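Local coordinates for gamma-glutamyltransferase 1 Threonine peptidase. MEROPS family T03 (Pseudomonas nitroreducens, PDB 7D9E), which transfers the gamma-glutamyl group of glutathione and related donors to amino acids or to water, acting as an N-terminal nucleophile hydrolase, at the interface of chains B and A. Residues are numbered along the deposited sequence; one frame, centred on the assembly and turned at random. Chains: chain A, Gamma-glutamyltransferase 1 Threonine peptidase. MEROPS family T03; chain B, Gamma-glutamyltransferase 1 Threonine peptidase. MEROPS family T03.

Contact 1: the interface of chains B and A. Residues chain B 201, 205, 208, 225-226; chain A 30-34.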
loop_
_atom_site.group_PDB
_atom_site.type_symbol
_atom_site.label_atom_id
_atom_site.label_comp_id
_atom_site.label_asym_id
_atom_site.label_seq_id
_atom_site.Cartn_x
_atom_site.Cartn_y
_atom_site.Cartn_z
ATOM N N GLU B 201 -1.658 -26.006 -7.067
ATOM C CA GLU B 201 -1.924 -25.350 -8.347
ATOM C C GLU B 201 -1.093 -24.080 -8.476
ATOM O O GLU B 201 -0.537 -23.780 -9.543
ATOM C CB GLU B 201 -3.413 -25.032 -8.481
ATOM C CG GLU B 201 -4.309 -26.253 -8.662
ATOM C CD GLU B 201 -5.708 -25.889 -9.133
ATOM O OE1 GLU B 201 -6.125 -24.730 -8.919
ATOM O OE2 GLU B 201 -6.408 -26.774 -9.682
ATOM N N THR B 205 1.745 -22.754 -11.228
ATOM C CA THR B 205 1.708 -21.431 -11.841
ATOM C C THR B 205 3.047 -20.725 -11.676
ATOM O O THR B 205 3.581 -20.130 -12.627
ATOM C CB THR B 205 0.585 -20.618 -11.197
ATOM O OG1 THR B 205 -0.670 -21.259 -11.451
ATOM C CG2 THR B 205 0.541 -19.188 -11.723
ATOM N N ARG B 208 5.647 -22.074 -14.050
ATOM C CA ARG B 208 5.519 -21.494 -15.386
ATOM C C ARG B 208 6.089 -20.081 -15.428
ATOM O O ARG B 208 6.770 -19.709 -16.395
ATOM C CB ARG B 208 4.056 -21.488 -15.830
ATOM C CG ARG B 208 3.473 -22.892 -16.000
ATOM C CD ARG B 208 2.131 -22.903 -16.707
ATOM N NE ARG B 208 1.104 -22.123 -16.026
ATOM C CZ ARG B 208 0.312 -22.595 -15.068
ATOM N NH1 ARG B 208 0.441 -23.853 -14.669
ATOM N NH2 ARG B 208 -0.597 -21.807 -14.508
ATOM N N LEU B 225 -6.225 -19.588 -18.256
ATOM C CA LEU B 225 -7.029 -19.968 -17.099
ATOM C C LEU B 225 -7.739 -18.763 -16.501
ATOM O O LEU B 225 -8.887 -18.863 -16.051
ATOM C CB LEU B 225 -6.143 -20.624 -16.043
ATOM C CG LEU B 225 -5.563 -21.984 -16.446
ATOM C CD1 LEU B 225 -4.555 -22.447 -15.413
ATOM C CD2 LEU B 225 -6.690 -23.007 -16.623
ATOM N N LEU B 226 -7.071 -17.613 -16.485
ATOM C CA LEU B 226 -7.699 -16.393 -15.984
ATOM C C LEU B 226 -8.883 -16.020 -16.861
ATOM O O LEU B 226 -9.966 -15.691 -16.364
ATOM C CB LEU B 226 -6.656 -15.270 -15.933
ATOM C CG LEU B 226 -7.006 -14.027 -15.127
ATOM C CD1 LEU B 226 -5.716 -13.259 -14.840
ATOM C CD2 LEU B 226 -7.947 -13.118 -15.864
ATOM N N VAL A 30 -8.562 -18.183 -9.537
ATOM C CA VAL A 30 -8.485 -18.650 -10.917
ATOM C C VAL A 30 -8.374 -20.170 -10.897
ATOM O O VAL A 30 -7.333 -20.727 -10.538
ATOM C CB VAL A 30 -7.315 -18.010 -11.664
ATOM C CG1 VAL A 30 -7.185 -18.609 -13.054
ATOM C CG2 VAL A 30 -7.526 -16.512 -11.733
ATOM N N LYS A 31 -9.449 -20.845 -11.277
ATOM C CA LYS A 31 -9.452 -22.299 -11.244
ATOM C C LYS A 31 -8.304 -22.834 -12.090
ATOM O O LYS A 31 -8.089 -22.391 -13.222
ATOM C CB LYS A 31 -10.785 -22.822 -11.790
ATOM C CG LYS A 31 -10.922 -24.336 -11.802
ATOM C CD LYS A 31 -12.351 -24.753 -12.168
ATOM N N GLY A 32 -7.579 -23.807 -11.537
ATOM C CA GLY A 32 -6.452 -24.408 -12.202
ATOM C C GLY A 32 -5.133 -23.703 -11.975
ATOM O O GLY A 32 -4.081 -24.310 -12.212
ATOM N N ALA A 33 -5.158 -22.447 -11.526
ATOM C CA ALA A 33 -3.949 -21.669 -11.303
ATOM C C ALA A 33 -3.714 -21.345 -9.837
ATOM O O ALA A 33 -2.561 -21.156 -9.431
ATOM C CB ALA A 33 -3.995 -20.349 -12.083
ATOM N N GLY A 34 -4.776 -21.235 -9.042
ATOM C CA GLY A 34 -4.642 -21.176 -7.604
ATOM C C GLY A 34 -4.440 -19.809 -6.985
ATOM O O GLY A 34 -4.259 -19.738 -5.767
HETATM O O HOH W 1 -9.814 -21.336 -15.066
HETATM O O HOH W 2 -1.296 -24.208 -12.297
#
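A glycine-bearing loop of the small subunit, A:Val30 to A:Gly34, enters the angle between helices 200-212 and 221-233 of the large subunit, where B:Glu201, B:Thr205 and B:Leu225 meet it. The hydroxyl OG1 of B:Thr205 donates to the carbonyl A:Ala33 O at 2.8 Å, lying in the carbonyl plane on a lone pair. That OG1 stands beside its own backbone N (chi1 -62°), where B:Glu201 O, 3.2 Å from it within the helix, offers a longer, alternative acceptor approached from above its carbonyl plane; the one hydroxyl hydrogen cannot fully serve both. B:Glu201 lays its extended chain alongside A:Gly32. Its carboxylate OE1 takes a weak, bent hydrogen bond from A:Gly32 N at 3.1 Å, while carboxylate carbon CD rests 3.5 Å from A:Gly32 CA, an approach that glycine, with no side chain, probably makes possible.

A water joins the two chains at the polar end: it binds A:Gly32 O at 2.8 Å, B:Glu201 O, B:Thr205 OG1 and B:Arg208 NH1, and sits at the edge of the guanidinium, in its plane. One guanidinium face lies against B:Thr205 CA. A second water spans A:Lys31 O and B:Leu225 O. On the apolar side, methyl CG1 of A:Val30 comes within 3.8 Å of B:Leu225 CB, and B:Leu225 CD1 reaches 4.0 Å from A:Ala33 CB. The loop docks on the helical outer flank of chain B, away from the central sheets.

Contact 2: the interface of chains B and A. Residues chain B 95-98, 101; chain A 41, 44, 64-65, 68, 70.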
loop_
_atom_site.group_PDB
_atom_site.type_symbol
_atom_site.label_atom_id
_atom_site.label_comp_id
_atom_site.label_asym_id
_atom_site.label_seq_id
_atom_site.Cartn_x
_atom_site.Cartn_y
_atom_site.Cartn_z
ATOM N N GLU B 95 -2.979 -2.043 -10.987
ATOM C CA GLU B 95 -3.933 -2.583 -11.944
ATOM C C GLU B 95 -4.572 -1.477 -12.772
ATOM O O GLU B 95 -4.653 -0.319 -12.367
ATOM C CB GLU B 95 -5.043 -3.302 -11.192
ATOM C CG GLU B 95 -4.588 -4.481 -10.373
ATOM C CD GLU B 95 -4.457 -4.126 -8.901
ATOM O OE1 GLU B 95 -3.855 -3.068 -8.603
ATOM O OE2 GLU B 95 -4.994 -4.868 -8.037
ATOM N N ILE B 96 -5.088 -1.874 -13.939
ATOM C CA ILE B 96 -5.832 -0.984 -14.822
ATOM C C ILE B 96 -7.254 -1.510 -14.976
ATOM O O ILE B 96 -7.502 -2.720 -14.920
ATOM C CB ILE B 96 -5.185 -0.760 -16.206
ATOM C CG1 ILE B 96 -4.977 -2.070 -16.933
ATOM C CG2 ILE B 96 -3.830 -0.022 -16.072
ATOM C CD1 ILE B 96 -4.363 -1.902 -18.307
ATOM N N ALA B 97 -8.194 -0.596 -15.194
ATOM C CA ALA B 97 -9.558 -1.021 -15.485
ATOM C C ALA B 97 -9.594 -1.794 -16.803
ATOM O O ALA B 97 -8.939 -1.394 -17.774
ATOM C CB ALA B 97 -10.486 0.190 -15.626
ATOM N N PRO B 98 -10.372 -2.882 -16.878
ATOM C CA PRO B 98 -10.558 -3.568 -18.165
ATOM C C PRO B 98 -11.146 -2.658 -19.230
ATOM O O PRO B 98 -11.815 -1.660 -18.953
ATOM C CB PRO B 98 -11.482 -4.753 -17.829
ATOM C CG PRO B 98 -11.646 -4.749 -16.327
ATOM C CD PRO B 98 -11.003 -3.571 -15.739
ATOM N N ALA B 101 -14.713 -1.820 -18.986
ATOM C CA ALA B 101 -15.227 -1.077 -17.843
ATOM C C ALA B 101 -15.897 0.215 -18.293
ATOM O O ALA B 101 -15.560 0.784 -19.331
ATOM C CB ALA B 101 -14.086 -0.763 -16.871
ATOM N N MET A 41 -10.976 -2.435 -8.185
ATOM C CA MET A 41 -11.904 -1.516 -8.838
ATOM C C MET A 41 -12.614 -0.622 -7.825
ATOM O O MET A 41 -13.056 0.482 -8.171
ATOM C CB MET A 41 -12.945 -2.296 -9.720
ATOM C CG MET A 41 -12.190 -3.011 -10.878
ATOM S SD MET A 41 -11.569 -1.795 -12.166
ATOM C CE MET A 41 -13.184 -1.211 -12.739
ATOM N N PHE A 44 -11.660 3.182 -7.455
ATOM C CA PHE A 44 -12.223 4.261 -8.247
ATOM C C PHE A 44 -13.385 4.897 -7.482
ATOM O O PHE A 44 -13.955 4.300 -6.561
ATOM C CB PHE A 44 -12.809 3.740 -9.555
ATOM C CG PHE A 44 -11.801 3.416 -10.631
ATOM C CD1 PHE A 44 -10.999 4.385 -11.180
ATOM C CD2 PHE A 44 -11.709 2.110 -11.115
ATOM C CE1 PHE A 44 -10.099 4.077 -12.214
ATOM C CE2 PHE A 44 -10.817 1.799 -12.144
ATOM C CZ PHE A 44 -10.023 2.780 -12.688
ATOM N N ILE A 64 -14.212 5.830 -13.102
ATOM C CA ILE A 64 -13.842 4.647 -13.871
ATOM C C ILE A 64 -13.700 5.011 -15.343
ATOM O O ILE A 64 -14.593 5.626 -15.944
ATOM C CB ILE A 64 -14.888 3.532 -13.682
ATOM C CG1 ILE A 64 -15.042 3.188 -12.201
ATOM C CG2 ILE A 64 -14.528 2.303 -14.516
ATOM C CD1 ILE A 64 -16.266 2.313 -11.889
ATOM N N GLU A 65 -12.588 4.580 -15.953
ATOM C CA GLU A 65 -12.408 4.680 -17.403
ATOM C C GLU A 65 -11.610 3.451 -17.816
ATOM O O GLU A 65 -10.713 3.027 -17.062
ATOM C CB GLU A 65 -11.624 5.948 -17.791
ATOM C CG GLU A 65 -12.300 7.278 -17.403
ATOM C CD GLU A 65 -11.496 8.509 -17.838
ATOM O OE1 GLU A 65 -11.452 8.771 -19.061
ATOM O OE2 GLU A 65 -10.945 9.230 -16.970
ATOM N N LYS A 68 -7.513 2.776 -17.169
ATOM C CA LYS A 68 -7.111 3.737 -16.153
ATOM C C LYS A 68 -6.687 3.043 -14.866
ATOM O O LYS A 68 -7.257 2.025 -14.464
ATOM C CB LYS A 68 -8.312 4.647 -15.863
ATOM C CG LYS A 68 -8.019 5.929 -15.087
ATOM C CD LYS A 68 -9.309 6.769 -15.038
ATOM C CE LYS A 68 -9.188 8.032 -14.207
ATOM N NZ LYS A 68 -10.478 8.810 -14.218
ATOM N N MET A 70 -6.625 3.173 -10.907
ATOM C CA MET A 70 -7.395 3.719 -9.803
ATOM C C MET A 70 -6.507 4.340 -8.744
ATOM O O MET A 70 -5.414 3.850 -8.447
ATOM C CB MET A 70 -8.371 2.625 -9.348
ATOM C CG MET A 70 -7.843 1.353 -8.701
ATOM S SD MET A 70 -6.922 0.266 -9.854
ATOM C CE MET A 70 -8.154 -0.333 -10.998
#
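B:Ala97, in a large-subunit loop just after strand 87-93, meets the carbonyl of A:Lys68 in this gamma-glutamyltranspeptidase, a member of the N-terminal nucleophile hydrolases. B:Ala97 N donates to A:Lys68 O at 2.9 Å. The methyl CB of B:Ala97 points into chain A, where the CE2-CZ rim of A:Phe44 touches it, CE2 at 3.9 Å from CB. A:Met41 brings its sulfur SD to 4.0 Å from B:Ala97 CA. The same thioether meets B:Pro98 CD tip to tip, and CB of B:Ala101 abuts A:Ile64 CG2 at 3.9 Å. On the other flank, A:Met70 SD lies 3.4 Å from B:Glu95 O; its CG occupies the crowded position between backbone N and carbonyl carbon (chi1 67°), and with the bends at the two following torsions this curls the chain to bring SD and CE against the carbonyl of B:Glu95.

Behind this shell, the ring of A:Phe44 is clamped on both faces: A:Ile64 CA lies over the centre of one and A:Met70 CB over the centre of the other, 3.5 Å above the plane. A:Met41 SD lies at its edge, in the plane. These neighbours would hinder the ring from turning and keep its rim toward B:Ala97. Farther out, the extended side chain of A:Lys68 carries its amine NZ to A:Glu65 OE2, 2.8 Å away, in a salt bridge that OE2 accepts on its anti lone pair, away from the other oxygen. The bridge would probably steady the segment carrying A:Lys68 O.

Contact 3: the interface of chains B and A. Residues chain B 57, 79-80, 93; chain A 14-18, 76.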
loop_
_atom_site.group_PDB
_atom_site.type_symbol
_atom_site.label_atom_id
_atom_site.label_comp_id
_atom_site.label_asym_id
_atom_site.label_seq_id
_atom_site.Cartn_x
_atom_site.Cartn_y
_atom_site.Cartn_z
ATOM N N ALA B 57 14.021 -8.531 -3.432
ATOM C CA ALA B 57 12.633 -8.085 -3.481
ATOM C C ALA B 57 11.780 -8.973 -4.377
ATOM O O ALA B 57 10.630 -9.278 -4.040
ATOM C CB ALA B 57 12.569 -6.630 -3.936
ATOM N N PHE B 79 3.246 -0.893 -6.083
ATOM C CA PHE B 79 4.201 0.159 -6.383
ATOM C C PHE B 79 5.527 -0.222 -5.738
ATOM O O PHE B 79 5.561 -0.720 -4.608
ATOM C CB PHE B 79 3.805 1.487 -5.758
ATOM C CG PHE B 79 2.505 2.068 -6.243
ATOM C CD1 PHE B 79 2.215 2.157 -7.577
ATOM C CD2 PHE B 79 1.596 2.573 -5.333
ATOM C CE1 PHE B 79 1.012 2.711 -8.011
ATOM C CE2 PHE B 79 0.400 3.141 -5.758
ATOM C CZ PHE B 79 0.115 3.207 -7.117
ATOM N N MET B 80 6.630 0.113 -6.407
ATOM C CA MET B 80 7.973 -0.106 -5.858
ATOM C C MET B 80 8.756 1.186 -5.957
ATOM O O MET B 80 8.865 1.770 -7.040
ATOM C CB MET B 80 8.650 -1.267 -6.574
ATOM C CG MET B 80 9.907 -1.835 -5.912
ATOM S SD MET B 80 10.870 -2.872 -7.016
ATOM C CE MET B 80 9.790 -4.264 -7.187
ATOM N N TYR B 93 3.093 -0.652 -10.953
ATOM C CA TYR B 93 2.475 -1.878 -11.458
ATOM C C TYR B 93 1.071 -2.021 -10.865
ATOM O O TYR B 93 0.595 -3.106 -10.522
ATOM C CB TYR B 93 3.400 -3.092 -11.304
ATOM C CG TYR B 93 3.818 -3.453 -9.909
ATOM C CD1 TYR B 93 4.971 -2.940 -9.344
ATOM C CD2 TYR B 93 3.092 -4.361 -9.177
ATOM C CE1 TYR B 93 5.334 -3.290 -8.053
ATOM C CE2 TYR B 93 3.467 -4.735 -7.909
ATOM C CZ TYR B 93 4.601 -4.210 -7.364
ATOM O OH TYR B 93 4.979 -4.563 -6.071
ATOM N N VAL A 14 15.001 -1.144 -1.632
ATOM C CA VAL A 14 13.695 -1.368 -2.243
ATOM C C VAL A 14 12.628 -1.222 -1.165
ATOM O O VAL A 14 12.730 -1.834 -0.091
ATOM C CB VAL A 14 13.590 -2.756 -2.908
ATOM C CG1 VAL A 14 12.130 -3.029 -3.350
ATOM C CG2 VAL A 14 14.535 -2.887 -4.080
ATOM N N SER A 15 11.590 -0.436 -1.464
ATOM C CA SER A 15 10.408 -0.316 -0.630
ATOM C C SER A 15 9.227 -0.699 -1.507
ATOM O O SER A 15 8.960 -0.026 -2.499
ATOM C CB SER A 15 10.294 1.134 -0.159
ATOM O OG SER A 15 9.439 1.244 0.954
ATOM N N ASN A 16 8.543 -1.788 -1.160
ATOM C CA ASN A 16 7.531 -2.353 -2.051
ATOM C C ASN A 16 6.218 -2.537 -1.316
ATOM O O ASN A 16 6.156 -3.295 -0.342
ATOM C CB ASN A 16 7.996 -3.704 -2.583
ATOM C CG ASN A 16 7.111 -4.208 -3.660
ATOM O OD1 ASN A 16 7.234 -3.799 -4.802
ATOM N ND2 ASN A 16 6.167 -5.069 -3.294
ATOM N N THR A 17 5.162 -1.874 -1.810
ATOM C CA THR A 17 3.815 -2.026 -1.272
ATOM C C THR A 17 2.974 -2.641 -2.376
ATOM O O THR A 17 2.949 -2.124 -3.499
ATOM C CB THR A 17 3.200 -0.671 -0.865
ATOM O OG1 THR A 17 4.099 0.068 -0.024
ATOM C CG2 THR A 17 1.940 -0.898 -0.084
ATOM N N TYR A 18 2.272 -3.730 -2.066
ATOM C CA TYR A 18 1.419 -4.354 -3.073
ATOM C C TYR A 18 0.213 -4.979 -2.390
ATOM O O TYR A 18 0.167 -5.125 -1.168
ATOM C CB TYR A 18 2.221 -5.246 -4.043
ATOM C CG TYR A 18 2.698 -6.598 -3.572
ATOM C CD1 TYR A 18 2.845 -6.900 -2.229
ATOM C CD2 TYR A 18 3.041 -7.578 -4.495
ATOM C CE1 TYR A 18 3.293 -8.155 -1.814
ATOM C CE2 TYR A 18 3.478 -8.835 -4.093
ATOM C CZ TYR A 18 3.606 -9.109 -2.749
ATOM O OH TYR A 18 4.041 -10.344 -2.326
ATOM N N PRO A 76 5.041 3.548 -0.697
ATOM C CA PRO A 76 6.370 3.007 -0.377
ATOM C C PRO A 76 7.392 4.127 -0.462
ATOM O O PRO A 76 7.414 4.889 -1.426
ATOM C CB PRO A 76 6.605 1.952 -1.455
ATOM C CG PRO A 76 5.653 2.343 -2.594
ATOM C CD PRO A 76 4.472 2.958 -1.921
#
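The ring of B:Tyr93 and the side-chain amide of A:Asn16 meet nearly coplanar, their planes 13° apart. A:Asn16 OD1 sits at the tyrosine's edge, in the ring plane, while B:Phe79 N lies over one face, toward the rim. The amide nitrogen ND2 of A:Asn16 is likewise above the rim of one face of the A:Tyr18 ring. Phenol OH of B:Tyr93 donates to A:Asn16 OD1 at 2.7 Å, on a lone pair in the carbonyl plane. This is the main bond of the pair; the one that OH accepts from ND2 of the same amide, at 3.1 Å, is weak and bent. A:Asn16 CG stands anti to its backbone N (chi1 -170°), which carries the amide across to the phenol. A phenylalanine in place of B:Tyr93 would probably leave the A:Asn16 amide without its hydroxyl partner and freer to turn.

Next to this pair, strand 77-84 of chain B runs antiparallel to strand 13-19 of chain A: B:Phe79 N donates to A:Thr17 O at 2.9 Å, and A:Thr17 N returns a bond of 3.1 Å to B:Phe79 O. Farther along, A:Val14 CG1 packs on B:Met80 CG at 3.6 Å and on B:Ala57 CB. The site joins strands of both subunits into a continuous sheet close to the nucleophile A:Thr1.

The three contacts share no residues and lie well apart on the subunit interface, their C-alpha centres about 23 Å (contacts 1 and 2), 24 Å (contacts 1 and 3) and 20 Å (contacts 2 and 3) from one another. Contacts 2 and 3 are linked through chain B, since strand 87-93 ends in contact 3 and leads into the loop of contact 2. Contact 3 is centred about 9 Å from A:Thr1 and contact 2 about 16 Å. Sheet pairing near the nucleophile, loop packing and helix-to-loop docking together join the large and small subunits at widely separated points.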